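Local coordinates for protein TetR family transcriptional regulator (Streptomyces coelicolor, PDB 6SRN) that probably acts as a DNA-binding transcriptional regulator of the TetR family in the control of antibiotic production by a bacterial hormone, at residues E83-W88 against F117-M123. Residues are numbered along the deposited sequence; the frame is centred on the assembly and turned at random.
With LUB (4-(Hydroxymethyl)-2-propylfuran-3-carboxylic acid), chain B.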
loop_
_atom_site.group_PDB
_atom_site.type_symbol
_atom_site.label_atom_id
_atom_site.label_comp_id
_atom_site.label_asym_id
_atom_site.label_seq_id
_atom_site.Cartn_x
_atom_site.Cartn_y
_atom_site.Cartn_z
ATOM N N GLU A 83 14.076 3.100 13.267
ATOM C CA GLU A 83 14.243 1.907 14.048
ATOM C C GLU A 83 13.485 0.745 13.427
ATOM O O GLU A 83 13.962 -0.387 13.443
ATOM C CB GLU A 83 13.767 2.173 15.478
ATOM C CG GLU A 83 13.598 0.942 16.324
ATOM C CD GLU A 83 14.818 0.074 16.344
ATOM O OE1 GLU A 83 15.937 0.621 16.286
ATOM O OE2 GLU A 83 14.645 -1.168 16.448
ATOM N N HIS A 84 12.297 1.017 12.902
ATOM C CA HIS A 84 11.482 -0.090 12.358
ATOM C C HIS A 84 12.120 -0.664 11.091
ATOM O O HIS A 84 11.794 -1.786 10.709
ATOM C CB HIS A 84 10.008 0.357 12.235
ATOM C CG HIS A 84 9.474 0.606 10.853
ATOM N ND1 HIS A 84 9.891 1.645 10.042
ATOM C CD2 HIS A 84 8.479 0.005 10.178
ATOM C CE1 HIS A 84 9.201 1.645 8.923
ATOM N NE2 HIS A 84 8.318 0.669 8.987
ATOM N N TYR A 85 13.055 0.054 10.481
ATOM C CA TYR A 85 13.912 -0.497 9.403
ATOM C C TYR A 85 15.223 -1.101 9.880
ATOM O O TYR A 85 15.642 -2.193 9.408
ATOM C CB TYR A 85 14.219 0.545 8.339
ATOM C CG TYR A 85 13.061 1.050 7.579
ATOM C CD1 TYR A 85 12.172 0.198 6.904
ATOM C CD2 TYR A 85 12.840 2.427 7.474
ATOM C CE1 TYR A 85 11.096 0.704 6.203
ATOM C CE2 TYR A 85 11.774 2.923 6.757
ATOM C CZ TYR A 85 10.901 2.073 6.094
ATOM O OH TYR A 85 9.823 2.617 5.423
ATOM N N ALA A 86 15.893 -0.432 10.810
ATOM C CA ALA A 86 17.268 -0.772 11.152
ATOM C C ALA A 86 17.388 -2.085 11.871
ATOM O O ALA A 86 18.479 -2.670 11.913
ATOM C CB ALA A 86 17.885 0.330 11.994
ATOM N N ARG A 87 16.314 -2.553 12.471
ATOM C CA ARG A 87 16.300 -3.817 13.141
ATOM C C ARG A 87 16.471 -5.104 12.276
ATOM O O ARG A 87 16.838 -6.144 12.759
ATOM C CB ARG A 87 15.053 -3.879 14.018
ATOM C CG ARG A 87 13.718 -3.756 13.291
ATOM C CD ARG A 87 12.568 -3.960 14.264
ATOM N NE ARG A 87 12.589 -3.016 15.368
ATOM C CZ ARG A 87 11.705 -3.038 16.355
ATOM N NH1 ARG A 87 10.705 -3.915 16.312
ATOM N NH2 ARG A 87 11.809 -2.186 17.343
ATOM N N TRP A 88 16.269 -4.986 10.987
ATOM C CA TRP A 88 16.100 -6.160 10.123
ATOM C C TRP A 88 17.371 -6.843 9.625
ATOM O O TRP A 88 17.415 -8.061 9.526
ATOM C CB TRP A 88 15.077 -5.834 9.003
ATOM C CG TRP A 88 13.741 -5.677 9.627
ATOM C CD1 TRP A 88 13.086 -4.513 9.876
ATOM C CD2 TRP A 88 12.910 -6.720 10.142
ATOM N NE1 TRP A 88 11.892 -4.750 10.526
ATOM C CE2 TRP A 88 11.753 -6.100 10.714
ATOM C CE3 TRP A 88 13.028 -8.110 10.199
ATOM C CZ2 TRP A 88 10.767 -6.822 11.352
ATOM C CZ3 TRP A 88 12.036 -8.833 10.814
ATOM C CH2 TRP A 88 10.888 -8.183 11.363
ATOM N N PHE A 117 4.584 -6.605 12.267
ATOM C CA PHE A 117 3.508 -5.642 12.034
ATOM C C PHE A 117 2.257 -6.008 12.823
ATOM O O PHE A 117 1.535 -5.121 13.310
ATOM C CB PHE A 117 3.190 -5.510 10.537
ATOM C CG PHE A 117 4.187 -4.684 9.756
ATOM C CD1 PHE A 117 4.320 -3.312 10.012
ATOM C CD2 PHE A 117 4.955 -5.234 8.749
ATOM C CE1 PHE A 117 5.224 -2.562 9.243
ATOM C CE2 PHE A 117 5.847 -4.484 8.015
ATOM C CZ PHE A 117 5.987 -3.137 8.254
ATOM N N ARG A 118 1.979 -7.298 12.961
ATOM C CA ARG A 118 0.831 -7.731 13.741
ATOM C C ARG A 118 0.902 -7.325 15.221
ATOM O O ARG A 118 -0.112 -6.854 15.776
ATOM C CB ARG A 118 0.654 -9.235 13.643
ATOM C CG ARG A 118 -0.679 -9.771 14.176
ATOM C CD ARG A 118 -0.703 -11.289 14.282
ATOM N NE ARG A 118 0.363 -11.697 15.208
ATOM C CZ ARG A 118 1.000 -12.868 15.227
ATOM N NH1 ARG A 118 0.669 -13.858 14.424
ATOM N NH2 ARG A 118 2.010 -13.042 16.042
ATOM N N ASP A 119 2.092 -7.387 15.796
ATOM C CA ASP A 119 2.292 -7.333 17.245
ATOM C C ASP A 119 3.025 -6.126 17.811
ATOM O O ASP A 119 2.841 -5.820 18.990
ATOM C CB ASP A 119 3.041 -8.597 17.706
ATOM C CG ASP A 119 2.220 -9.884 17.568
ATOM O OD1 ASP A 119 0.982 -9.840 17.306
ATOM O OD2 ASP A 119 2.898 -10.919 17.777
ATOM N N ASP A 120 3.920 -5.519 17.035
ATOM C CA ASP A 120 4.962 -4.669 17.610
ATOM C C ASP A 120 4.645 -3.195 17.354
ATOM O O ASP A 120 4.575 -2.769 16.217
ATOM C CB ASP A 120 6.334 -5.026 17.011
ATOM C CG ASP A 120 7.456 -4.337 17.705
ATOM O OD1 ASP A 120 7.278 -3.190 18.173
ATOM O OD2 ASP A 120 8.576 -4.936 17.746
ATOM N N PRO A 121 4.440 -2.405 18.423
ATOM C CA PRO A 121 4.137 -1.024 18.210
ATOM C C PRO A 121 5.136 -0.251 17.358
ATOM O O PRO A 121 4.733 0.707 16.667
ATOM C CB PRO A 121 4.103 -0.450 19.612
ATOM C CG PRO A 121 3.700 -1.587 20.494
ATOM C CD PRO A 121 4.383 -2.763 19.865
ATOM N N VAL A 122 6.423 -0.559 17.457
ATOM C CA VAL A 122 7.401 0.199 16.648
ATOM C C VAL A 122 7.134 -0.011 15.145
ATOM O O VAL A 122 7.263 0.922 14.343
ATOM C CB VAL A 122 8.847 -0.153 17.032
ATOM C CG1 VAL A 122 9.844 0.556 16.116
ATOM C CG2 VAL A 122 9.084 0.213 18.481
ATOM N N MET A 123 6.799 -1.250 14.766
ATOM C CA MET A 123 6.473 -1.517 13.369
ATOM C C MET A 123 5.171 -0.856 12.972
ATOM O O MET A 123 5.087 -0.303 11.862
ATOM C CB MET A 123 6.408 -3.020 13.140
ATOM C CG MET A 123 7.716 -3.762 13.381
ATOM S SD MET A 123 8.959 -3.380 12.105
ATOM C CE MET A 123 8.246 -4.243 10.804
HETATM C C2 LUB B . 6.985 -2.283 4.264
HETATM C C4 LUB B . 6.395 -0.280 5.069
HETATM C C5 LUB B . 5.434 -1.148 5.402
HETATM C C6 LUB B . 7.483 -3.396 3.435
HETATM O O11 LUB B . 9.459 -1.148 3.259
HETATM C C9 LUB B . 8.592 -0.374 3.739
HETATM O O10 LUB B . 8.743 0.902 3.722
HETATM C C3 LUB B . 7.356 -0.894 4.291
HETATM C C12 LUB B . 6.387 1.130 5.639
HETATM O O13 LUB B . 6.532 2.075 4.553
HETATM O O1 LUB B . 5.699 -2.391 4.803
HETATM C C7 LUB B . 8.085 -4.443 4.382
HETATM C C8 LUB B . 8.686 -5.610 3.638
HETATM O O HOH W 1 9.923 -2.808 19.398
#
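Arg87 NH1 donates to Asp120 OD2 at 2.8 Å in a salt bridge between the two segments. On its other side the guanidinium is held by Glu83, one helical turn back, with Arg87 NE 3.0 Å and Arg87 NH2 3.1 Å from Glu83 OE2. Arg87 thus lies between two carboxylates in a salt-bridge network. A water extends it, accepting from Arg87 NH2 and lying 2.9 Å from Asp120 OD1. Asp120 sits at the break between helices 102-119 and 121-131 and N-caps the second, its OD1 accepting from Val122 N at 2.9 Å. Val122 CG1 packs over one face of the guanidinium, 3.6 Å from Arg87 NH2, and meets Glu83 CG at 3.8 Å.

In this all-helical TetR-type fold, helix 73-86 leads from the DNA-binding region into the ligand-binding domain. The contact joins the end region of that helix, up to Trp88, to the junction at Asp120, next to the bound furan hormone. Tyr85 OH donates to LUB O10 at 2.6 Å and is also hydrogen-bonded to Gln130. Phe117 CZ approaches LUB C5 at 3.5 Å, and His84 NE2 lies 3.9 Å from LUB C12. His84 ND1 bonds to Val81 O.

Met123 SD packs beside two rings, 4.9 Å from the His84 ring centroid and 4.7 Å from that of the Trp88 five-membered ring, a Met-aromatic contact. Trp88 NE1 makes two weak hydrogen bonds, to His84 O at 3.0 Å and to Met123 SD at 3.6 Å. Met123 CE touches Trp88 CZ2 at 3.6 Å. Trp88 also meets Trp147 and Leu150 of helix 145-161.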